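Local coordinates for putative cell adhesion protein (Bacteroides eggerthii, PDB 4GPV) that probably serves as a FimA-like major fimbrial subunit, contributing to surface pili of a type found in the human microbiome and presumably to cell adhesion, at residues 98-103 against 192-197; 280-283 against 287-290; 41-46 against 157-162; 115-120 against 223-228; 48-53 against 72-77. All blocks are in the same frame, centred on the assembly; numbering follows the deposited sequence. Where two conformers were deposited one is given.

Contact 1 of 5, residues 98-103 against 192-197; sequences GLFATV and GRFFGS
The loop 98-103 packs its aromatic and aliphatic side chains against the end of strand 176-193 in a buried apolar contact, F100 and L99 both meeting the ring of F194. F100 and F194 form a T-shaped pair, with ring centroids 5.1 Å apart and planes inclined at 62°. The edge of F100 provides the approach: its CZ stands 3.6 Å above the plane of F194, displaced toward the rim on the CD2 and CE2 side. F100 CZ comes within 3.7 Å of F194 CD2. L99 arrives differently, setting its CD1 methyl beside the rim of the same ring, near its plane, 3.9 Å from F194 CZ. The F100 ring is brought inward because CG lies opposite the carbonyl carbon (chi1 -58°), while its backbone takes part in two overlapping type I turns, G98 to A101 and F100 to V103.

Beyond R193 the strand gives way to a loop that begins with F194 and is braced by R193, whose NE donates to F195 O at 3.1 Å. R193 also makes a salt bridge to E200, and S197 caps the short helix 198-201 through the backbone N of E200. W132 adds a further ring against F194, and F53 does the same for F100. Together F100, F194, F53 and W132 make an aromatic cluster that joins the 98-103 loop to the end of strand 176-193 and, through V89, to strand 83-90.

Contact 2 of 5, residues 280-283 against 287-290; sequences YPIL and TDAR
L283 N donates to D288 OD2 over 2.9 Å in a nearly straight bond (N-H...O 162°), tying the end of strand 274-283 to the loop that follows it in the transthyretin-like C-terminal domain. The amide reaches the anti side of this oxygen, moderately out of the carboxylate plane. A second bond runs back the other way, from A289 N to L283 O at 3.1 Å, the amide lying almost straight ahead of the carbonyl. L283 is thus held at both its backbone N and O by consecutive residues of 287-290, which folds the connection back on the strand. The D288 carboxylate reaches the amide because its CG is turned opposite the backbone N (chi1 -162°), and T285 OG1 holds the D288 backbone N. A leucine in place of D288 would probably leave the L283 amide without this acceptor and set the strand end freer to move from the loop. Apolar packing lies alongside, with I282 CG1 4.0 Å from A289 CB; I282 also touches V301 and V333 of the strands facing it across the interior, and A289 likewise rests on V333. Separately, a methyl closely approaches the carboxylate, I282 CD1 sitting 3.3 Å from D288 OD2.

Contact 3 of 5, residues 41-46 against 157-162; sequences DTEDAV and AAKIQL
K159 reaches out from the long strand 146-169 to join D41 and E43 of strand 40-46 in a salt-bridge network within the large mixed sheet. The two strands are not neighbours there: the short segments 41-46 and 158-162 stay 11.1 Å apart at closest, with directions differing by 111°, so the charged side chains span the interval.

The ionic part has one ammonium and two carboxylates. NZ of K159 lies 3.0 Å from D41 OD2, which it meets on the syn side close to the carboxylate plane. It also lies 2.9 Å from E43 OE1, this time nearly along the C-O direction, with the E43 side chain coming from the opposite side to the lysine. K159 leaves its strand in an extended chain that bends at chi3 (104°), turning the amine between the two acids. A methionine here would probably leave the carboxylates of D41 and E43 close together without the ammonium that now bridges them and balances their charge.

Uncharged donors also bond to the acids. D41 OD2 is bonded to S298 OG and E43 OE1 to W338 NE1, both on strands adjoining the network.

Packing completes the contact: the K159 side chain also lies against W338 and Y250. Its last methylene is drawn in with the amine, K159 CE sitting 3.3 Å from D41 OD2.

Contact 4 of 5, residues 115-120 against 223-228; sequences SLMDNT and TTSTAL
M117, present as selenomethionine, inserts its side chain from the loop after strand 113-115 among S225, A227 and L228, at the end of strand 222-224. Its conformation is compact at the start: CG is opposite the carbonyl carbon (chi1 -53°), and the chain then bends again at chi2 before straightening, which carries the selenium and terminal methyl across to the other segment. SE lies 3.3 Å from S225 OG and 3.9 Å from A227 CB, whereas the CE methyl reaches L228, 3.7 Å from its CG and alongside its CD2 branch. The two side chains meet at a slant, and Y208 of strand 207-209 touches both.

S225 turns its hydroxyl toward M117 because OG is placed opposite its own backbone N (chi1 177°). That oxygen already serves other partners: it accepts from A227 N at 3.2 Å, an ST turn, and bonds to D121 O of the loop beyond 115-120. In that loop D118 OD1 receives both T120 N, at 2.9 Å and from above the carboxylate plane, and T120 OG1, at 2.6 Å on its syn lone pair, so an Asx turn holds the chain just after M117.

With S225 OG engaged by A227 and D121, its approach to the selenium is best read as close packing; M117 thus adds apolar, shape-based packing to a link that is also hydrogen-bonded through S225 and D121.

Contact 5 of 5, residues 48-53 against 72-77; sequences NNYLVF and AAATIT
The strand segments 50-53 and 73-76, bearing Y50 and V52 on one and A74 and I76 on the other, pass 10.0 Å apart with directions differing by 40°, a spacing and twist suited to the packing of two layers in a beta sandwich. They are not paired with each other: strand 50-56 lies beside strands 66-68 and 83-90, whereas strand 73-76 runs against strand 18-24, so side chains fill the interval between them.

Y50 reaches across with its phenol. Its CG takes the crowded position between backbone N and carbonyl carbon (chi1 60°), and the ring points to the facing strand. There the A74 methyl sits at the ring edge near its plane, with A74 CB 3.4 Å from Y50 OH. The hydroxyl is not left to this apolar neighbour, since N71 OD1 bonds to it just before segment 72-77 and also receives the A73 amide. A73 O also lies near Y50 OH, but it forms no hydrogen bond with it. Within its own strand the V52 CG2 methyl lies in the plane of the Y50 ring at its edge.

Further along, V52 and I76 meet at an angle, the isoleucine pointing its terminal methyl inward. Y66 of strand 66-68 touches Y50, A74 and I76 and fills in between the layers, with L23 of strand 18-24 also packing on Y50. The I76 CD1 methyl rests on the V52 CG1 methyl at 3.9 Å and on the branch carbon, V52 CB, at 4.0 Å.

Overall arrangement
From the N terminus, contact 3 opens at 41-46, and contact 5 (48-53 with 72-77) closes inside it as a nested loop between layers of the N-terminal half. Contact 1 opens at 98-103 and contact 4 at 115-120; contact 3 then closes at 157-162, contact 1 at 192-197 and contact 4 at 223-228, so these three cross one another and tie the N-terminal part of the chain to strands 146-169 and 176-193 and to the end of strand 222-224. Contact 2 follows in series as a short local closure at 280-290. Contacts 1 and 5 touch; contacts 2 and 5 lie on opposite sides of the chain's centre, their centres about 41 Å apart.

Contact 1 of 5, residues 98-103 against 192-197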
# COMPACT_ATOMS: atom_id res chain seq x y z
N GLY A 98 16.38 -13.18 2.66
CA GLY A 98 15.14 -12.47 2.37
C GLY A 98 13.93 -13.08 3.05
O GLY A 98 14.03 -14.05 3.82
N LEU A 99 12.74 -12.51 2.75
CA LEU A 99 11.49 -12.94 3.37
C LEU A 99 11.12 -14.40 3.12
O LEU A 99 10.42 -14.99 3.94
CB LEU A 99 10.33 -12.04 2.88
CG LEU A 99 10.41 -10.58 3.35
CD1 LEU A 99 9.40 -9.76 2.65
CD2 LEU A 99 10.22 -10.46 4.88
N PHE A 100 11.59 -14.97 2.00
CA PHE A 100 11.22 -16.29 1.55
C PHE A 100 12.29 -17.36 1.74
O PHE A 100 12.06 -18.51 1.33
CB PHE A 100 10.85 -16.22 0.07
CG PHE A 100 9.73 -15.24 -0.16
CD1 PHE A 100 8.40 -15.62 0.01
CD2 PHE A 100 10.00 -13.92 -0.50
CE1 PHE A 100 7.37 -14.69 -0.16
CE2 PHE A 100 8.97 -12.99 -0.66
CZ PHE A 100 7.66 -13.40 -0.52
N ALA A 101 13.44 -16.99 2.32
CA ALA A 101 14.59 -17.90 2.53
C ALA A 101 14.26 -19.20 3.28
O ALA A 101 14.95 -20.21 3.06
CB ALA A 101 15.68 -17.16 3.27
N THR A 102 13.25 -19.19 4.19
CA THR A 102 12.94 -20.40 4.99
C THR A 102 11.69 -21.14 4.46
O THR A 102 11.23 -22.08 5.11
CB THR A 102 12.77 -20.05 6.48
OG1 THR A 102 11.59 -19.27 6.67
CG2 THR A 102 13.99 -19.35 7.07
N VAL A 103 11.13 -20.73 3.31
CA VAL A 103 9.97 -21.40 2.71
C VAL A 103 10.36 -22.82 2.28
O VAL A 103 11.32 -22.97 1.50
CB VAL A 103 9.38 -20.60 1.53
CG1 VAL A 103 8.37 -21.43 0.75
CG2 VAL A 103 8.74 -19.30 2.01
N GLY A 192 2.12 -6.83 5.00
CA GLY A 192 1.85 -7.00 3.58
C GLY A 192 1.84 -8.48 3.29
O GLY A 192 2.89 -9.13 3.34
N ARG A 193 0.64 -9.04 3.05
CA ARG A 193 0.48 -10.44 2.74
C ARG A 193 0.61 -10.64 1.26
O ARG A 193 -0.10 -9.98 0.47
CB ARG A 193 -0.91 -10.93 3.20
CG ARG A 193 -0.95 -11.47 4.60
CD ARG A 193 -0.23 -12.80 4.71
NE ARG A 193 -1.04 -13.97 4.37
CZ ARG A 193 -1.69 -14.72 5.26
NH1 ARG A 193 -1.67 -14.40 6.54
NH2 ARG A 193 -2.37 -15.78 4.86
N PHE A 194 1.53 -11.53 0.85
CA PHE A 194 1.66 -11.76 -0.58
C PHE A 194 0.57 -12.65 -1.11
O PHE A 194 0.17 -12.51 -2.27
CB PHE A 194 3.05 -12.38 -0.89
CG PHE A 194 4.18 -11.47 -0.49
CD1 PHE A 194 4.67 -10.50 -1.37
CD2 PHE A 194 4.77 -11.58 0.77
CE1 PHE A 194 5.72 -9.66 -0.99
CE2 PHE A 194 5.81 -10.72 1.16
CZ PHE A 194 6.27 -9.76 0.28
N PHE A 195 0.15 -13.66 -0.31
CA PHE A 195 -0.87 -14.62 -0.71
C PHE A 195 -1.88 -14.73 0.41
O PHE A 195 -1.85 -13.95 1.35
CB PHE A 195 -0.22 -15.97 -1.06
CG PHE A 195 0.81 -15.82 -2.13
CD1 PHE A 195 0.43 -15.60 -3.45
CD2 PHE A 195 2.17 -15.83 -1.82
CE1 PHE A 195 1.38 -15.36 -4.44
CE2 PHE A 195 3.12 -15.59 -2.81
CZ PHE A 195 2.72 -15.41 -4.12
N GLY A 196 -2.82 -15.64 0.27
CA GLY A 196 -3.85 -15.78 1.28
C GLY A 196 -5.14 -15.16 0.82
O GLY A 196 -5.25 -14.65 -0.31
N SER A 197 -6.12 -15.21 1.69
CA SER A 197 -7.46 -14.75 1.36
C SER A 197 -7.53 -13.23 1.33
O SER A 197 -6.71 -12.54 1.94
CB SER A 197 -8.45 -15.27 2.38
OG SER A 197 -8.23 -14.62 3.62

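Contact 2 of 5, residues 280-283 against 287-290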
# COMPACT_ATOMS: atom_id res chain seq x y z
N TYR A 280 -6.99 18.17 9.31
CA TYR A 280 -8.07 18.16 8.32
C TYR A 280 -8.07 16.72 7.82
O TYR A 280 -7.29 16.39 6.93
CB TYR A 280 -7.84 19.20 7.21
CG TYR A 280 -7.64 20.60 7.73
CD1 TYR A 280 -8.73 21.45 7.93
CD2 TYR A 280 -6.36 21.10 7.96
CE1 TYR A 280 -8.55 22.78 8.30
CE2 TYR A 280 -6.17 22.43 8.38
CZ TYR A 280 -7.27 23.26 8.55
OH TYR A 280 -7.07 24.57 8.94
N PRO A 281 -8.80 15.81 8.50
CA PRO A 281 -8.62 14.38 8.21
C PRO A 281 -9.73 13.69 7.43
O PRO A 281 -10.85 14.20 7.31
CB PRO A 281 -8.59 13.80 9.62
CG PRO A 281 -9.53 14.70 10.41
CD PRO A 281 -9.65 16.01 9.69
N ILE A 282 -9.41 12.48 6.96
CA ILE A 282 -10.36 11.57 6.35
C ILE A 282 -10.08 10.17 6.88
O ILE A 282 -8.95 9.67 6.75
CB ILE A 282 -10.47 11.62 4.80
CG1 ILE A 282 -11.73 10.85 4.29
CG2 ILE A 282 -9.22 11.16 4.11
CD1 ILE A 282 -13.20 11.41 4.87
N LEU A 283 -11.10 9.55 7.49
CA LEU A 283 -10.98 8.18 8.02
C LEU A 283 -11.38 7.21 6.95
O LEU A 283 -12.45 7.38 6.37
CB LEU A 283 -11.89 7.98 9.26
CG LEU A 283 -11.35 8.37 10.61
CD1 LEU A 283 -11.25 9.84 10.72
CD2 LEU A 283 -12.27 7.89 11.69
N THR A 287 -18.20 4.39 7.10
CA THR A 287 -19.10 5.50 7.42
C THR A 287 -18.50 6.88 7.09
O THR A 287 -19.27 7.82 6.94
CB THR A 287 -19.55 5.48 8.90
OG1 THR A 287 -18.41 5.54 9.75
CG2 THR A 287 -20.37 4.25 9.23
N ASP A 288 -17.16 7.02 6.98
CA ASP A 288 -16.58 8.34 6.69
C ASP A 288 -16.20 8.42 5.21
O ASP A 288 -16.96 8.99 4.42
CB ASP A 288 -15.39 8.67 7.62
CG ASP A 288 -15.01 10.14 7.68
OD1 ASP A 288 -15.89 10.99 7.45
OD2 ASP A 288 -13.82 10.45 8.01
N ALA A 289 -15.06 7.82 4.82
CA ALA A 289 -14.64 7.80 3.42
C ALA A 289 -15.55 6.95 2.55
O ALA A 289 -15.55 7.14 1.33
CB ALA A 289 -13.22 7.26 3.32
N ARG A 290 -16.30 5.98 3.16
CA ARG A 290 -17.16 4.99 2.48
C ARG A 290 -16.25 3.97 1.77
O ARG A 290 -16.66 3.27 0.84
CB ARG A 290 -18.21 5.62 1.53
CG ARG A 290 -19.10 6.70 2.17
CD ARG A 290 -20.36 6.13 2.79
NE ARG A 290 -20.84 6.95 3.90
CZ ARG A 290 -21.65 6.52 4.86
NH1 ARG A 290 -22.07 5.26 4.87
NH2 ARG A 290 -22.04 7.35 5.83

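Contact 3 of 5, residues 41-46 against 157-162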
# COMPACT_ATOMS: atom_id res chain seq x y z
N ASP A 41 -6.46 2.90 -12.56
CA ASP A 41 -5.19 3.62 -12.49
C ASP A 41 -4.12 2.64 -12.96
O ASP A 41 -3.68 1.80 -12.18
CB ASP A 41 -4.92 4.13 -11.04
CG ASP A 41 -3.58 4.85 -10.85
OD1 ASP A 41 -2.83 5.01 -11.85
OD2 ASP A 41 -3.28 5.27 -9.71
N THR A 42 -3.73 2.71 -14.25
CA THR A 42 -2.76 1.78 -14.82
C THR A 42 -1.37 2.30 -14.51
O THR A 42 -1.01 3.41 -14.89
CB THR A 42 -3.04 1.54 -16.30
OG1 THR A 42 -4.39 1.09 -16.42
CG2 THR A 42 -2.12 0.47 -16.90
N GLU A 43 -0.58 1.49 -13.80
CA GLU A 43 0.75 1.83 -13.35
C GLU A 43 1.81 0.96 -14.04
O GLU A 43 1.84 -0.25 -13.81
CB GLU A 43 0.80 1.62 -11.83
CG GLU A 43 2.11 1.98 -11.14
CD GLU A 43 2.12 3.29 -10.38
OE1 GLU A 43 1.04 3.90 -10.18
OE2 GLU A 43 3.22 3.69 -9.93
N ASP A 44 2.68 1.58 -14.83
CA ASP A 44 3.80 0.87 -15.46
C ASP A 44 4.76 0.56 -14.34
O ASP A 44 5.34 1.48 -13.75
CB ASP A 44 4.44 1.68 -16.60
CG ASP A 44 3.66 1.58 -17.88
OD1 ASP A 44 3.72 0.51 -18.54
OD2 ASP A 44 2.98 2.57 -18.24
N ALA A 45 4.80 -0.70 -13.94
CA ALA A 45 5.60 -1.12 -12.80
C ALA A 45 6.77 -1.92 -13.24
O ALA A 45 6.62 -2.95 -13.90
CB ALA A 45 4.75 -1.91 -11.82
N VAL A 46 7.96 -1.45 -12.89
CA VAL A 46 9.17 -2.16 -13.27
C VAL A 46 9.35 -3.43 -12.40
O VAL A 46 9.16 -3.40 -11.19
CB VAL A 46 10.42 -1.24 -13.24
CG1 VAL A 46 10.53 -0.45 -11.94
CG2 VAL A 46 11.71 -2.01 -13.53
N ALA A 157 0.51 -3.68 -2.26
CA ALA A 157 0.08 -2.44 -1.60
C ALA A 157 -1.15 -1.80 -2.27
O ALA A 157 -1.61 -2.21 -3.34
CB ALA A 157 1.24 -1.45 -1.60
N ALA A 158 -1.63 -0.73 -1.63
CA ALA A 158 -2.61 0.23 -2.12
C ALA A 158 -1.89 1.57 -2.25
O ALA A 158 -0.86 1.79 -1.59
CB ALA A 158 -3.79 0.34 -1.14
N LYS A 159 -2.43 2.48 -3.03
CA LYS A 159 -1.87 3.80 -3.20
C LYS A 159 -2.91 4.83 -2.79
O LYS A 159 -4.09 4.68 -3.15
CB LYS A 159 -1.47 3.98 -4.68
CG LYS A 159 -0.80 5.31 -4.99
CD LYS A 159 -0.26 5.28 -6.43
CE LYS A 159 -1.07 6.05 -7.42
NZ LYS A 159 -0.47 5.96 -8.79
N ILE A 160 -2.48 5.86 -2.05
CA ILE A 160 -3.40 6.94 -1.63
C ILE A 160 -2.83 8.26 -2.15
O ILE A 160 -1.71 8.59 -1.78
CB ILE A 160 -3.58 6.96 -0.08
CG1 ILE A 160 -4.19 5.63 0.42
CG2 ILE A 160 -4.48 8.18 0.35
CD1 ILE A 160 -4.09 5.46 1.95
N GLN A 161 -3.61 9.02 -2.95
CA GLN A 161 -3.17 10.32 -3.47
C GLN A 161 -3.99 11.41 -2.81
O GLN A 161 -5.19 11.23 -2.63
CB GLN A 161 -3.38 10.40 -5.00
CG GLN A 161 -2.32 9.64 -5.77
CD GLN A 161 -2.65 9.58 -7.24
OE1 GLN A 161 -3.53 8.83 -7.68
NE2 GLN A 161 -1.97 10.39 -8.02
N LEU A 162 -3.36 12.58 -2.55
CA LEU A 162 -4.06 13.71 -1.95
C LEU A 162 -4.08 14.91 -2.89
O LEU A 162 -3.02 15.32 -3.39
CB LEU A 162 -3.39 14.08 -0.60
CG LEU A 162 -3.89 15.34 0.08
CD1 LEU A 162 -5.37 15.20 0.48
CD2 LEU A 162 -3.02 15.69 1.29

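Contact 4 of 5, residues 115-120 against 223-228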
# COMPACT_ATOMS: atom_id res chain seq x y z
N SER A 115 6.98 -6.25 5.75
CA SER A 115 6.54 -5.06 6.50
C SER A 115 6.50 -3.88 5.61
O SER A 115 7.20 -3.86 4.59
CB SER A 115 7.46 -4.80 7.70
OG SER A 115 7.18 -5.78 8.68
N LEU A 116 5.69 -2.87 5.97
CA LEU A 116 5.61 -1.69 5.10
C LEU A 116 6.90 -0.88 5.17
O LEU A 116 7.20 -0.14 4.23
CB LEU A 116 4.41 -0.82 5.49
CG LEU A 116 4.12 0.43 4.63
CD1 LEU A 116 3.78 0.06 3.18
CD2 LEU A 116 2.97 1.22 5.27
N MSE A 117 7.63 -0.96 6.31
CA MSE A 117 8.88 -0.23 6.48
C MSE A 117 10.03 -1.18 6.65
O MSE A 117 9.84 -2.32 7.12
CB MSE A 117 8.87 0.74 7.69
CG MSE A 117 7.70 1.70 7.71
SE MSE A 117 7.85 3.02 6.29
CE MSE A 117 5.94 3.50 6.18
N ASP A 118 11.24 -0.70 6.33
CA ASP A 118 12.45 -1.49 6.52
C ASP A 118 12.78 -1.54 8.04
O ASP A 118 11.99 -1.02 8.82
CB ASP A 118 13.60 -0.95 5.65
CG ASP A 118 14.22 0.36 6.05
OD1 ASP A 118 13.90 0.86 7.16
OD2 ASP A 118 15.09 0.86 5.30
N ASN A 119 13.93 -2.14 8.48
CA ASN A 119 14.15 -2.25 9.93
C ASN A 119 14.53 -0.93 10.65
O ASN A 119 14.66 -0.94 11.88
CB ASN A 119 15.16 -3.37 10.29
CG ASN A 119 16.53 -3.28 9.68
OD1 ASN A 119 16.86 -2.31 8.98
ND2 ASN A 119 17.38 -4.27 9.98
N THR A 120 14.63 0.20 9.94
CA THR A 120 14.84 1.48 10.61
C THR A 120 13.48 2.06 11.04
O THR A 120 13.44 3.03 11.79
CB THR A 120 15.53 2.51 9.69
OG1 THR A 120 14.61 2.89 8.65
CG2 THR A 120 16.88 2.01 9.13
N THR A 223 4.02 2.15 15.54
CA THR A 223 5.39 2.65 15.40
C THR A 223 5.38 3.91 14.55
O THR A 223 4.70 3.95 13.52
CB THR A 223 6.29 1.55 14.78
OG1 THR A 223 6.27 0.41 15.64
CG2 THR A 223 7.75 2.01 14.59
N THR A 224 6.11 4.96 14.96
CA THR A 224 6.17 6.18 14.14
C THR A 224 7.11 5.94 12.95
O THR A 224 8.09 5.18 13.04
CB THR A 224 6.62 7.41 14.93
OG1 THR A 224 7.94 7.22 15.44
CG2 THR A 224 5.65 7.76 16.04
N SER A 225 6.77 6.57 11.83
CA SER A 225 7.56 6.50 10.60
C SER A 225 7.59 7.86 9.95
O SER A 225 6.54 8.40 9.58
CB SER A 225 6.98 5.48 9.63
OG SER A 225 7.76 5.54 8.44
N THR A 226 8.81 8.39 9.72
CA THR A 226 8.94 9.68 9.03
C THR A 226 8.55 9.54 7.56
O THR A 226 8.24 10.56 6.95
CB THR A 226 10.36 10.25 9.17
OG1 THR A 226 11.26 9.32 8.59
CG2 THR A 226 10.74 10.58 10.60
N ALA A 227 8.52 8.33 7.01
CA ALA A 227 8.10 8.13 5.61
C ALA A 227 6.61 8.45 5.43
O ALA A 227 6.13 8.54 4.30
CB ALA A 227 8.36 6.70 5.19
N LEU A 228 5.86 8.56 6.54
CA LEU A 228 4.41 8.82 6.48
C LEU A 228 4.06 10.28 6.81
O LEU A 228 2.93 10.59 7.18
CB LEU A 228 3.64 7.84 7.37
CG LEU A 228 3.77 6.37 6.99
CD1 LEU A 228 3.01 5.50 7.95
CD2 LEU A 228 3.40 6.11 5.50

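Contact 5 of 5, residues 48-53 against 72-77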
# COMPACT_ATOMS: atom_id res chain seq x y z
N ASN A 48 12.09 -5.43 -11.06
CA ASN A 48 13.52 -5.40 -10.85
C ASN A 48 14.10 -6.81 -10.72
O ASN A 48 15.23 -7.08 -11.15
CB ASN A 48 13.85 -4.60 -9.60
CG ASN A 48 13.50 -3.16 -9.80
OD1 ASN A 48 13.93 -2.54 -10.79
ND2 ASN A 48 12.69 -2.62 -8.90
N ASN A 49 13.32 -7.70 -10.08
CA ASN A 49 13.67 -9.09 -9.82
C ASN A 49 12.42 -9.83 -9.39
O ASN A 49 11.38 -9.20 -9.09
CB ASN A 49 14.73 -9.17 -8.72
CG ASN A 49 14.32 -8.44 -7.47
OD1 ASN A 49 13.39 -8.87 -6.75
ND2 ASN A 49 14.95 -7.29 -7.24
N TYR A 50 12.49 -11.16 -9.38
CA TYR A 50 11.33 -11.93 -8.92
C TYR A 50 11.77 -13.32 -8.48
O TYR A 50 12.88 -13.75 -8.79
CB TYR A 50 10.23 -12.01 -10.01
CG TYR A 50 10.68 -12.67 -11.30
CD1 TYR A 50 11.27 -11.92 -12.31
CD2 TYR A 50 10.51 -14.04 -11.51
CE1 TYR A 50 11.70 -12.52 -13.50
CE2 TYR A 50 10.93 -14.64 -12.70
CZ TYR A 50 11.51 -13.87 -13.70
OH TYR A 50 11.92 -14.43 -14.88
N LEU A 51 10.90 -14.01 -7.76
CA LEU A 51 11.09 -15.39 -7.32
C LEU A 51 9.94 -16.22 -7.86
O LEU A 51 8.79 -15.79 -7.82
CB LEU A 51 11.16 -15.53 -5.78
CG LEU A 51 12.22 -14.69 -5.03
CD1 LEU A 51 11.96 -14.70 -3.51
CD2 LEU A 51 13.62 -15.23 -5.30
N VAL A 52 10.24 -17.43 -8.30
CA VAL A 52 9.21 -18.38 -8.75
C VAL A 52 9.30 -19.62 -7.85
O VAL A 52 10.37 -20.23 -7.72
CB VAL A 52 9.28 -18.80 -10.26
CG1 VAL A 52 8.11 -19.71 -10.66
CG2 VAL A 52 9.36 -17.59 -11.20
N PHE A 53 8.19 -19.97 -7.21
CA PHE A 53 8.08 -21.15 -6.36
C PHE A 53 7.17 -22.15 -7.06
O PHE A 53 6.09 -21.78 -7.51
CB PHE A 53 7.50 -20.81 -4.97
CG PHE A 53 8.22 -19.70 -4.25
CD1 PHE A 53 7.95 -18.36 -4.54
CD2 PHE A 53 9.16 -19.98 -3.26
CE1 PHE A 53 8.62 -17.33 -3.89
CE2 PHE A 53 9.84 -18.95 -2.60
CZ PHE A 53 9.57 -17.63 -2.92
N ALA A 72 10.32 -10.66 -17.86
CA ALA A 72 8.97 -11.20 -17.67
C ALA A 72 8.84 -12.63 -18.23
O ALA A 72 7.73 -13.07 -18.54
CB ALA A 72 7.95 -10.28 -18.33
N ALA A 73 9.98 -13.35 -18.38
CA ALA A 73 10.01 -14.73 -18.89
C ALA A 73 11.14 -15.54 -18.26
O ALA A 73 12.27 -15.08 -18.23
CB ALA A 73 10.14 -14.73 -20.41
N ALA A 74 10.83 -16.75 -17.74
CA ALA A 74 11.83 -17.66 -17.16
C ALA A 74 11.68 -19.07 -17.74
O ALA A 74 10.55 -19.50 -17.99
CB ALA A 74 11.67 -17.71 -15.64
N THR A 75 12.80 -19.77 -17.97
CA THR A 75 12.80 -21.16 -18.40
C THR A 75 13.36 -21.96 -17.22
O THR A 75 14.53 -21.79 -16.86
CB THR A 75 13.59 -21.34 -19.72
OG1 THR A 75 13.01 -20.49 -20.71
CG2 THR A 75 13.57 -22.78 -20.23
N ILE A 76 12.51 -22.78 -16.59
CA ILE A 76 12.93 -23.54 -15.42
C ILE A 76 13.08 -25.01 -15.83
O ILE A 76 12.13 -25.60 -16.35
CB ILE A 76 11.93 -23.35 -14.24
CG1 ILE A 76 11.89 -21.86 -13.78
CG2 ILE A 76 12.29 -24.28 -13.08
CD1 ILE A 76 10.71 -21.48 -12.89
N THR A 77 14.28 -25.59 -15.59
CA THR A 77 14.50 -26.99 -15.98
C THR A 77 14.83 -27.89 -14.78
O THR A 77 15.09 -29.08 -14.96
CB THR A 77 15.63 -27.09 -17.02
OG1 THR A 77 16.85 -26.69 -16.39
CG2 THR A 77 15.36 -26.25 -18.26